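Long-range contacts in ftsY (Mycoplasma mycoides, PDB 1ZU4), which is the NG-domain fragment of a signal recognition particle receptor, joining an N-terminal helical bundle to a domain of the P-loop NTPase class: residues F16-D21 / E41-Q46; Y29-D34 / T65-S70; N59-K64 / K75-E80; S81-Y86 / F299-Y304. All blocks are in the same frame, centred on the assembly; numbering follows the deposited sequence.

Contact 1 of 4, residues F16-D21 / E41-Q46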
# COMPACT_ATOMS: atom_id res chain seq x y z
N PHE A 16 -16.97 8.01 -7.41
CA PHE A 16 -18.21 7.97 -8.15
C PHE A 16 -19.25 7.03 -7.51
O PHE A 16 -20.42 7.39 -7.38
CB PHE A 16 -18.01 7.52 -9.59
CG PHE A 16 -19.32 7.42 -10.35
CD1 PHE A 16 -19.92 8.58 -10.84
CD2 PHE A 16 -19.98 6.20 -10.48
CE1 PHE A 16 -21.18 8.51 -11.49
CE2 PHE A 16 -21.23 6.11 -11.14
CZ PHE A 16 -21.81 7.26 -11.63
N ASN A 17 -18.83 5.81 -7.21
CA ASN A 17 -19.66 4.81 -6.54
C ASN A 17 -20.20 5.26 -5.15
O ASN A 17 -21.39 5.09 -4.83
CB ASN A 17 -18.79 3.59 -6.38
CG ASN A 17 -19.58 2.32 -6.20
OD1 ASN A 17 -19.91 1.61 -7.19
ND2 ASN A 17 -19.81 1.95 -4.95
N PHE A 18 -19.30 5.77 -4.30
CA PHE A 18 -19.65 6.28 -2.98
C PHE A 18 -20.60 7.48 -3.11
O PHE A 18 -21.65 7.50 -2.48
CB PHE A 18 -18.34 6.63 -2.23
CG PHE A 18 -18.51 6.87 -0.75
CD1 PHE A 18 -17.63 7.70 -0.09
CD2 PHE A 18 -19.56 6.29 -0.03
CE1 PHE A 18 -17.73 7.92 1.29
CE2 PHE A 18 -19.67 6.50 1.36
CZ PHE A 18 -18.76 7.31 2.02
N SER A 19 -20.28 8.47 -3.95
CA SER A 19 -21.21 9.60 -4.12
C SER A 19 -22.56 9.22 -4.75
O SER A 19 -23.58 9.89 -4.49
CB SER A 19 -20.59 10.72 -4.93
OG SER A 19 -20.47 10.33 -6.29
N LYS A 20 -22.56 8.20 -5.61
CA LYS A 20 -23.81 7.75 -6.22
C LYS A 20 -24.74 7.26 -5.12
O LYS A 20 -25.92 7.62 -5.10
CB LYS A 20 -23.58 6.64 -7.24
CG LYS A 20 -24.80 6.30 -8.10
CD LYS A 20 -24.65 4.87 -8.64
CE LYS A 20 -25.66 4.62 -9.78
NZ LYS A 20 -26.99 4.17 -9.23
N ASP A 21 -24.20 6.47 -4.19
CA ASP A 21 -24.97 6.02 -3.03
C ASP A 21 -25.34 7.15 -2.07
O ASP A 21 -26.46 7.17 -1.53
CB ASP A 21 -24.21 4.92 -2.27
CG ASP A 21 -24.17 3.61 -3.04
OD1 ASP A 21 -24.87 3.54 -4.10
OD2 ASP A 21 -23.45 2.69 -2.60
N GLU A 41 -25.73 3.14 7.19
CA GLU A 41 -24.95 1.92 7.46
C GLU A 41 -24.97 1.04 6.25
O GLU A 41 -23.96 0.45 5.89
CB GLU A 41 -25.50 1.22 8.72
CG GLU A 41 -24.94 1.84 9.98
CD GLU A 41 -25.70 1.51 11.25
OE1 GLU A 41 -26.59 0.62 11.29
OE2 GLU A 41 -25.39 2.17 12.23
N ASP A 42 -26.11 0.97 5.57
CA ASP A 42 -26.18 0.24 4.32
C ASP A 42 -25.27 0.79 3.21
O ASP A 42 -24.56 0.06 2.54
CB ASP A 42 -27.62 0.05 3.84
CG ASP A 42 -27.70 -0.97 2.76
OD1 ASP A 42 -27.34 -2.14 3.02
OD2 ASP A 42 -28.07 -0.62 1.61
N VAL A 43 -25.23 2.09 3.06
CA VAL A 43 -24.25 2.69 2.17
C VAL A 43 -22.80 2.37 2.58
O VAL A 43 -21.99 2.04 1.73
CB VAL A 43 -24.44 4.19 2.10
CG1 VAL A 43 -23.27 4.87 1.36
CG2 VAL A 43 -25.81 4.54 1.49
N LEU A 44 -22.46 2.44 3.87
CA LEU A 44 -21.08 2.21 4.29
C LEU A 44 -20.71 0.79 3.99
O LEU A 44 -19.57 0.49 3.58
CB LEU A 44 -20.91 2.51 5.79
CG LEU A 44 -21.05 4.00 6.09
CD1 LEU A 44 -20.94 4.28 7.55
CD2 LEU A 44 -20.05 4.87 5.30
N ILE A 45 -21.68 -0.12 4.12
CA ILE A 45 -21.41 -1.54 3.86
C ILE A 45 -20.96 -1.72 2.40
O ILE A 45 -20.02 -2.46 2.11
CB ILE A 45 -22.64 -2.46 4.20
CG1 ILE A 45 -22.83 -2.53 5.72
CG2 ILE A 45 -22.40 -3.89 3.61
CD1 ILE A 45 -24.20 -2.96 6.23
N GLN A 46 -21.58 -0.99 1.49
CA GLN A 46 -21.29 -1.19 0.07
C GLN A 46 -19.92 -0.71 -0.39
O GLN A 46 -19.48 -1.05 -1.48
CB GLN A 46 -22.38 -0.57 -0.79
CG GLN A 46 -23.71 -1.38 -0.74
CD GLN A 46 -24.85 -0.61 -1.35
OE1 GLN A 46 -25.47 0.22 -0.68
NE2 GLN A 46 -25.14 -0.87 -2.63
O HOH W 1 -21.28 3.05 -0.98

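Contact 2 of 4, residues Y29-D34 / T65-S70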
# COMPACT_ATOMS: atom_id res chain seq x y z
N TYR A 29 -33.78 12.16 2.51
CA TYR A 29 -33.28 12.63 3.81
C TYR A 29 -34.19 13.70 4.42
O TYR A 29 -34.46 14.75 3.81
CB TYR A 29 -31.84 13.14 3.76
CG TYR A 29 -31.30 13.65 5.11
CD1 TYR A 29 -30.84 12.77 6.09
CD2 TYR A 29 -31.29 15.02 5.40
CE1 TYR A 29 -30.36 13.25 7.32
CE2 TYR A 29 -30.81 15.51 6.61
CZ TYR A 29 -30.35 14.62 7.57
OH TYR A 29 -29.87 15.11 8.77
N LYS A 30 -34.61 13.41 5.65
CA LYS A 30 -35.48 14.26 6.43
C LYS A 30 -34.73 14.64 7.70
O LYS A 30 -34.24 15.77 7.79
CB LYS A 30 -36.79 13.53 6.74
CG LYS A 30 -37.63 13.33 5.48
CD LYS A 30 -38.77 12.37 5.70
CE LYS A 30 -39.32 11.91 4.37
NZ LYS A 30 -38.59 10.68 3.89
N GLN A 31 -34.57 13.69 8.63
CA GLN A 31 -33.82 13.91 9.90
C GLN A 31 -32.74 12.84 10.13
O GLN A 31 -32.88 11.74 9.64
CB GLN A 31 -34.79 13.93 11.10
CG GLN A 31 -35.49 15.26 11.22
CD GLN A 31 -36.21 15.48 12.53
OE1 GLN A 31 -36.65 14.54 13.19
NE2 GLN A 31 -36.38 16.76 12.89
N ALA A 32 -31.67 13.18 10.87
CA ALA A 32 -30.60 12.24 11.25
C ALA A 32 -31.06 11.37 12.42
O ALA A 32 -30.55 11.46 13.52
CB ALA A 32 -29.32 13.02 11.65
N ASP A 33 -32.05 10.54 12.17
CA ASP A 33 -32.66 9.70 13.19
C ASP A 33 -32.18 8.25 13.04
O ASP A 33 -31.42 7.94 12.13
CB ASP A 33 -34.20 9.81 13.09
CG ASP A 33 -34.75 9.43 11.69
OD1 ASP A 33 -34.09 8.74 10.88
OD2 ASP A 33 -35.90 9.81 11.41
N ASP A 34 -32.62 7.36 13.92
CA ASP A 34 -32.22 5.95 13.82
C ASP A 34 -32.45 5.34 12.44
O ASP A 34 -31.55 4.69 11.89
CB ASP A 34 -32.86 5.11 14.93
CG ASP A 34 -32.37 5.52 16.32
OD1 ASP A 34 -31.26 6.10 16.44
OD2 ASP A 34 -33.10 5.28 17.31
N THR A 65 -23.38 14.52 15.33
CA THR A 65 -24.50 15.16 14.64
C THR A 65 -25.77 15.16 15.50
O THR A 65 -25.84 14.44 16.45
CB THR A 65 -24.84 14.44 13.32
OG1 THR A 65 -25.05 13.06 13.57
CG2 THR A 65 -23.69 14.54 12.28
N LYS A 66 -26.79 15.92 15.08
CA LYS A 66 -28.07 15.91 15.73
C LYS A 66 -29.13 15.54 14.69
O LYS A 66 -28.85 15.57 13.49
CB LYS A 66 -28.38 17.28 16.35
CG LYS A 66 -27.42 17.72 17.40
CD LYS A 66 -27.29 16.69 18.53
CE LYS A 66 -26.54 17.29 19.70
NZ LYS A 66 -26.64 16.45 20.90
N ARG A 67 -30.33 15.18 15.14
CA ARG A 67 -31.43 14.85 14.21
C ARG A 67 -31.74 15.99 13.23
O ARG A 67 -32.17 15.73 12.11
CB ARG A 67 -32.70 14.50 15.00
CG ARG A 67 -33.23 15.72 15.74
CD ARG A 67 -34.51 15.50 16.54
NE ARG A 67 -34.64 16.57 17.54
CZ ARG A 67 -34.85 17.86 17.26
NH1 ARG A 67 -35.00 18.28 15.99
NH2 ARG A 67 -34.94 18.74 18.25
N ASP A 68 -31.54 17.24 13.67
CA ASP A 68 -31.77 18.45 12.87
C ASP A 68 -30.58 18.91 12.02
O ASP A 68 -30.66 19.95 11.33
CB ASP A 68 -32.12 19.61 13.79
CG ASP A 68 -31.05 19.86 14.88
OD1 ASP A 68 -31.15 19.25 15.99
OD2 ASP A 68 -30.11 20.68 14.64
N THR A 69 -29.47 18.18 12.06
CA THR A 69 -28.32 18.52 11.23
C THR A 69 -28.77 18.56 9.73
O THR A 69 -29.57 17.72 9.27
CB THR A 69 -27.08 17.59 11.57
OG1 THR A 69 -26.66 17.82 12.94
CG2 THR A 69 -25.90 17.86 10.68
N SER A 70 -28.33 19.59 9.01
CA SER A 70 -28.57 19.70 7.58
C SER A 70 -27.84 18.56 6.92
O SER A 70 -26.82 18.13 7.46
CB SER A 70 -27.99 21.00 7.05
OG SER A 70 -26.59 21.05 7.34
O HOH W 2 -27.93 12.57 14.76

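Contact 3 of 4, residues N59-K64 / K75-E80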
# COMPACT_ATOMS: atom_id res chain seq x y z
N ASN A 59 -21.02 5.22 14.28
CA ASN A 59 -21.05 5.75 15.67
C ASN A 59 -20.44 7.13 15.79
O ASN A 59 -21.00 7.99 16.46
CB ASN A 59 -20.39 4.80 16.66
CG ASN A 59 -21.25 3.60 16.96
OD1 ASN A 59 -20.75 2.57 17.42
ND2 ASN A 59 -22.54 3.71 16.69
N LEU A 60 -19.30 7.33 15.13
CA LEU A 60 -18.71 8.66 15.00
C LEU A 60 -19.61 9.73 14.36
O LEU A 60 -19.72 10.84 14.88
CB LEU A 60 -17.39 8.55 14.24
CG LEU A 60 -16.22 8.07 15.10
CD1 LEU A 60 -15.06 7.69 14.20
CD2 LEU A 60 -15.83 9.13 16.18
N VAL A 61 -20.24 9.41 13.22
CA VAL A 61 -21.20 10.33 12.59
C VAL A 61 -22.37 10.61 13.57
O VAL A 61 -22.76 11.74 13.79
CB VAL A 61 -21.77 9.78 11.28
CG1 VAL A 61 -22.90 10.70 10.76
CG2 VAL A 61 -20.68 9.65 10.18
N ARG A 62 -22.86 9.57 14.22
CA ARG A 62 -23.96 9.72 15.18
C ARG A 62 -23.54 10.61 16.35
O ARG A 62 -24.31 11.42 16.84
CB ARG A 62 -24.48 8.33 15.59
CG ARG A 62 -25.33 8.41 16.82
CD ARG A 62 -26.47 7.43 16.89
NE ARG A 62 -26.45 6.18 16.12
CZ ARG A 62 -27.60 5.61 15.77
NH1 ARG A 62 -28.73 6.22 16.08
NH2 ARG A 62 -27.65 4.45 15.10
N LYS A 63 -22.28 10.51 16.76
CA LYS A 63 -21.77 11.33 17.85
C LYS A 63 -21.65 12.81 17.50
O LYS A 63 -21.91 13.68 18.34
CB LYS A 63 -20.42 10.80 18.30
CG LYS A 63 -20.03 11.35 19.65
CD LYS A 63 -19.40 10.26 20.49
CE LYS A 63 -17.92 10.19 20.20
NZ LYS A 63 -17.30 11.48 20.65
N LYS A 64 -21.23 13.08 16.27
CA LYS A 64 -20.97 14.44 15.75
C LYS A 64 -22.25 15.20 15.38
O LYS A 64 -22.24 16.41 15.09
CB LYS A 64 -20.08 14.31 14.52
CG LYS A 64 -18.66 13.93 14.85
CD LYS A 64 -17.86 13.37 13.69
CE LYS A 64 -16.68 12.56 14.24
NZ LYS A 64 -15.59 13.44 14.80
N LYS A 75 -22.61 15.13 5.83
CA LYS A 75 -21.51 14.85 4.91
C LYS A 75 -20.18 15.27 5.51
O LYS A 75 -19.20 14.55 5.40
CB LYS A 75 -21.71 15.62 3.60
CG LYS A 75 -22.78 15.15 2.69
CD LYS A 75 -23.11 16.32 1.73
CE LYS A 75 -23.88 15.81 0.51
NZ LYS A 75 -23.94 16.85 -0.53
N ASP A 76 -20.13 16.43 6.18
CA ASP A 76 -18.86 16.90 6.76
C ASP A 76 -18.45 15.95 7.87
O ASP A 76 -17.26 15.61 8.06
CB ASP A 76 -19.02 18.33 7.31
CG ASP A 76 -19.14 19.41 6.21
OD1 ASP A 76 -19.67 20.50 6.50
OD2 ASP A 76 -18.71 19.17 5.06
N ALA A 77 -19.48 15.52 8.61
CA ALA A 77 -19.40 14.56 9.70
C ALA A 77 -18.83 13.23 9.24
O ALA A 77 -17.92 12.67 9.87
CB ALA A 77 -20.81 14.38 10.36
N LEU A 78 -19.36 12.75 8.11
CA LEU A 78 -18.96 11.50 7.54
C LEU A 78 -17.50 11.55 7.09
O LEU A 78 -16.74 10.62 7.37
CB LEU A 78 -19.88 11.16 6.37
CG LEU A 78 -19.56 9.91 5.58
CD1 LEU A 78 -19.45 8.67 6.52
CD2 LEU A 78 -20.61 9.73 4.48
N VAL A 79 -17.09 12.64 6.42
CA VAL A 79 -15.71 12.81 5.95
C VAL A 79 -14.73 12.71 7.15
O VAL A 79 -13.78 11.98 7.10
CB VAL A 79 -15.51 14.13 5.14
CG1 VAL A 79 -14.04 14.36 4.82
CG2 VAL A 79 -16.31 14.10 3.82
N GLU A 80 -15.05 13.43 8.22
CA GLU A 80 -14.27 13.43 9.44
C GLU A 80 -14.26 12.08 10.13
O GLU A 80 -13.22 11.67 10.61
CB GLU A 80 -14.81 14.53 10.39
CG GLU A 80 -14.11 14.60 11.73
CD GLU A 80 -14.57 15.84 12.52
OE1 GLU A 80 -14.41 16.97 12.01
OE2 GLU A 80 -15.10 15.67 13.64

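Contact 4 of 4, residues S81-Y86 / F299-Y304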
# COMPACT_ATOMS: atom_id res chain seq x y z
N SER A 81 -15.39 11.39 10.14
CA SER A 81 -15.50 10.07 10.78
C SER A 81 -14.75 8.97 10.04
O SER A 81 -14.30 8.01 10.66
CB SER A 81 -16.97 9.64 10.97
OG SER A 81 -17.72 10.63 11.73
N LEU A 82 -14.62 9.12 8.72
CA LEU A 82 -13.87 8.16 7.89
C LEU A 82 -12.39 8.27 8.22
O LEU A 82 -11.74 7.26 8.51
CB LEU A 82 -14.11 8.41 6.40
CG LEU A 82 -15.49 8.01 5.86
CD1 LEU A 82 -15.73 8.69 4.52
CD2 LEU A 82 -15.75 6.47 5.75
N TYR A 83 -11.89 9.50 8.20
CA TYR A 83 -10.53 9.79 8.59
C TYR A 83 -10.24 9.32 10.01
O TYR A 83 -9.18 8.70 10.27
CB TYR A 83 -10.29 11.31 8.44
CG TYR A 83 -9.04 11.78 9.07
CD1 TYR A 83 -7.84 11.79 8.34
CD2 TYR A 83 -9.03 12.19 10.40
CE1 TYR A 83 -6.70 12.22 8.90
CE2 TYR A 83 -7.87 12.58 10.99
CZ TYR A 83 -6.71 12.62 10.23
OH TYR A 83 -5.57 13.01 10.80
N GLN A 84 -11.12 9.67 10.96
CA GLN A 84 -10.92 9.23 12.38
C GLN A 84 -10.93 7.71 12.61
O GLN A 84 -10.20 7.17 13.47
CB GLN A 84 -11.90 9.96 13.32
CG GLN A 84 -11.62 11.46 13.33
CD GLN A 84 -12.41 12.22 14.37
OE1 GLN A 84 -13.46 11.78 14.83
NE2 GLN A 84 -11.92 13.39 14.71
N ALA A 85 -11.73 7.00 11.81
CA ALA A 85 -11.85 5.55 11.92
C ALA A 85 -10.50 4.91 11.60
O ALA A 85 -10.07 3.96 12.26
CB ALA A 85 -12.91 5.04 10.98
N TYR A 86 -9.84 5.44 10.58
CA TYR A 86 -8.51 5.00 10.19
C TYR A 86 -7.47 5.44 11.19
O TYR A 86 -6.60 4.65 11.57
CB TYR A 86 -8.16 5.56 8.81
CG TYR A 86 -6.87 5.04 8.23
CD1 TYR A 86 -6.90 3.92 7.40
CD2 TYR A 86 -5.62 5.61 8.56
CE1 TYR A 86 -5.74 3.40 6.85
CE2 TYR A 86 -4.41 5.08 8.01
CZ TYR A 86 -4.51 3.98 7.14
OH TYR A 86 -3.41 3.40 6.57
N PHE A 299 1.36 7.61 0.85
CA PHE A 299 0.01 7.57 1.30
C PHE A 299 -0.30 8.64 2.33
O PHE A 299 0.48 8.92 3.26
CB PHE A 299 -0.27 6.22 1.92
CG PHE A 299 -1.67 6.05 2.30
CD1 PHE A 299 -2.61 5.80 1.34
CD2 PHE A 299 -2.06 6.14 3.65
CE1 PHE A 299 -3.93 5.62 1.71
CE2 PHE A 299 -3.36 5.99 3.99
CZ PHE A 299 -4.29 5.73 3.05
N ASP A 300 -1.48 9.22 2.18
CA ASP A 300 -1.94 10.28 3.03
C ASP A 300 -3.41 9.97 3.22
O ASP A 300 -4.24 10.05 2.28
CB ASP A 300 -1.63 11.61 2.33
CG ASP A 300 -2.23 12.82 3.02
OD1 ASP A 300 -3.18 12.63 3.81
OD2 ASP A 300 -1.78 13.97 2.73
N ILE A 301 -3.75 9.58 4.44
CA ILE A 301 -5.12 9.15 4.72
C ILE A 301 -6.13 10.28 4.53
O ILE A 301 -7.24 10.01 4.05
CB ILE A 301 -5.28 8.53 6.14
CG1 ILE A 301 -6.75 8.11 6.38
CG2 ILE A 301 -4.74 9.46 7.25
CD1 ILE A 301 -7.24 7.05 5.41
N ASP A 302 -5.78 11.53 4.89
CA ASP A 302 -6.75 12.64 4.66
C ASP A 302 -7.04 12.83 3.16
O ASP A 302 -8.18 13.09 2.76
CB ASP A 302 -6.38 13.94 5.38
CG ASP A 302 -7.51 14.95 5.35
OD1 ASP A 302 -8.62 14.67 5.90
OD2 ASP A 302 -7.32 16.01 4.71
N GLN A 303 -6.02 12.68 2.34
CA GLN A 303 -6.18 12.82 0.91
C GLN A 303 -7.01 11.68 0.32
O GLN A 303 -7.83 11.89 -0.55
CB GLN A 303 -4.81 12.89 0.24
CG GLN A 303 -4.16 14.29 0.37
CD GLN A 303 -4.94 15.37 -0.34
OE1 GLN A 303 -4.93 15.42 -1.57
NE2 GLN A 303 -5.65 16.22 0.41
N TYR A 304 -6.73 10.46 0.77
CA TYR A 304 -7.51 9.32 0.36
C TYR A 304 -8.99 9.60 0.67
O TYR A 304 -9.85 9.49 -0.21
CB TYR A 304 -7.03 8.09 1.13
CG TYR A 304 -7.74 6.81 0.81
CD1 TYR A 304 -7.28 5.98 -0.22
CD2 TYR A 304 -8.83 6.38 1.59
CE1 TYR A 304 -7.92 4.77 -0.48
CE2 TYR A 304 -9.46 5.20 1.33
CZ TYR A 304 -9.01 4.40 0.30
OH TYR A 304 -9.64 3.24 0.07

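Contact 1 of 4, residues F16-D21 / E41-Q46
Val-43 sets its two methyl groups against Asp-21 and the ring of Phe-18, and these three residues bury most of the surface in this contact. CG1 of Val-43 does most of the touching: it lies 3.8 Å from CB of Asp-21 and 4.0 Å from CE2 of Phe-18, which it meets at the ring edge, near the ring plane. CG2 also borders Asp-21, at 4.1 Å from its CB. A branched valine suits this spot because one methyl, CG1, can fill the angle between Asp-21 and Phe-18 while the other borders Asp-21 again. In Phe-18, CG is anti to the backbone N (chi1 -167°), and the ring extends from there to bring CE2 to helix 34-46. CE2 is also 4.3 Å from CD2 of Leu-44. The ring also packs on Leu-78 and Leu-82 of helix 71-87 and meets the ring of Phe-312 edge-to-face. Helices 12-27 and 34-46 are neighbours in the N-terminal helical bundle; over segments 16-21 and 41-46 their axes run at 165°, nearly antiparallel, 10.0 Å apart at closest approach. Asp-21 serves both characters of the seam. Its CB belongs to the apolar side, while its carboxylate turns to the polar margin beside Gln-46. There a water donates to OD2 of Asp-21 at 2.7 Å and to O of Val-43 at 3.0 Å, joining side chain to backbone across the gap. Apolar packing together with a water bridge suggests that the pair is held mainly by shape and burial, with the carboxylate at the partly exposed edge.

Contact 2 of 4, residues Y29-D34 / T65-S70
Ala-32 and Arg-67 join two loops at one end of the N-terminal helical bundle, where the connection between helices 12-27 and 34-46 meets the type I beta turn Lys-66 to Thr-69. Ala-32 N donates to Arg-67 O at 2.9 Å, with an N-H...O angle of 155°. Ala-32 is the centre of an inverse gamma turn, and its small CB fits against the turn backbone, 3.2 Å from Lys-66 O. Its own carbonyl is also served: a water donates to Ala-32 O at 3.1 Å and to OG1 of Thr-65, whose hydroxyl is further bonded to Val-61 O. The CA of Arg-67 adds a CA-H...O contact to the same Ala-32 oxygen.

Within the turn, Lys-66 N gives its hydrogen to OG1 of Thr-69 at 2.9 Å and nearly straight, at 169°, so threonine supplies the acceptor that steadies the turn. Thr-69 O is met by the hydroxyl of Tyr-29 in the plane of the tyrosine ring, although the position of that hydroxyl is less certain. Asp-33 and Ser-70 stand at N-cap positions, their side chains accepting from Phe-36 N and Asn-73 N as the next helices begin. At the solvent-exposed margin Gln-31 and Arg-67 lie side by side, pointing the same way, with NE2 of Gln-31 3.7 Å from NH1 of Arg-67 and the amide and guanidinium planes 35° apart.

Contact 3 of 4, residues N59-K64 / K75-E80
Lys-64 and Glu-80 form a salt bridge across the two helices, NZ of Lys-64 giving a hydrogen bond of 2.6 Å to OE2 of Glu-80. The carboxylate takes it on the anti lone pair of OE2, the one turned away from the other oxygen. The aliphatic part of the lysine also touches the partner helix, CD lying 3.9 Å from Ala-77 O, before the chain bends at its last torsion (chi4 -74°) to bring NZ to the acid. Glu-80 has CG anti to the backbone N, and its extended chain carries the carboxylate to the lysine.

Beside this polar margin lies the apolar part. CG2 of Val-61 rests 3.7 Å from CA of Leu-78 and 4.0 Å from its CD1, while CG1 of Val-61 is 4.3 Å from CB of Ala-77. Leu-78 points away overall, yet its CA, CB and CD1 all border CG2 of Val-61. Helices 51-64 and 71-87 are consecutive members of the N-terminal helical bundle; over segments 59-64 and 75-80 their axes are inclined at 135° and come within 8.7 Å at closest approach. Alanine at position 77 suits so near an approach, because its side chain ends at CB where Val-61 and Lys-64 come close.

Further out, Lys-64 NZ has a second partner in OE1 of Gln-84, one turn beyond Glu-80, which helps fix where the ammonium sits. Val-61 also touches Phe-37 of helix 34-46. Leu-78 also packs against Leu-44 of that helix and Ile-22 of helix 12-27.

Contact 4 of 4, residues S81-Y86 / F299-Y304
The seam between the N-terminal helical bundle and the P-loop NTPase-type domain is formed here by Tyr-83 and Tyr-86 of helix 71-87 meeting Ile-301 at the start of helix 301-308. Ile-301 has the largest area buried by this contact and touches both tyrosines. Its CD1 sits over one face of the Tyr-86 ring in a CH-pi contact, 3.8 Å from the ring centroid and 22° off the normal, offset toward the rim beside CG. CG1 of Ile-301 is anti to the backbone N and lies 3.5 Å from CD2 of Tyr-86. The other branch, CG2, meets CE1 of Tyr-83 at 3.8 Å. A beta-branched residue suits the place because its two arms serve two rings at once.

Tyr-86 and Phe-299 reach toward each other tip to tip, CE2 of Phe-299 lying 3.7 Å from OH of Tyr-86, with the ring planes at 45°. That hydroxyl is hydrogen-bonded to Ile-284 N, so the ring is tied to the strand that pairs with Phe-299. At the outer margin CD1 of Tyr-83 lies 3.9 Å from OD1 of Asp-302, the ring and carboxylate planes almost perpendicular. Asp-300 stands at the N-cap of helix 301-308, and its OD1 accepts from Gln-303 N at 3.2 Å, the amide approaching from above the carboxylate plane, 68° out of it.

In the fold
From the N terminus, helix 12-27 turns through the 29-34 loop into helix 34-46, and contact 1 closes that hairpin. Contact 2 starts inside this span but finds its partner beyond it, at 65-70, so contacts 1 and 2 cross. Contact 3 closes the next hairpin, between helices 51-64 and 71-87, and crosses contact 2 in turn; the Asp-34 to Arg-62 salt bridge joins those two. Contact 1 lies in series with contact 3 and touches it in the bundle core. Contact 4 follows all three in series and spans 212 intervening residues, tying the last bundle helix, shared with contact 3, to helix 301-308 of the other domain.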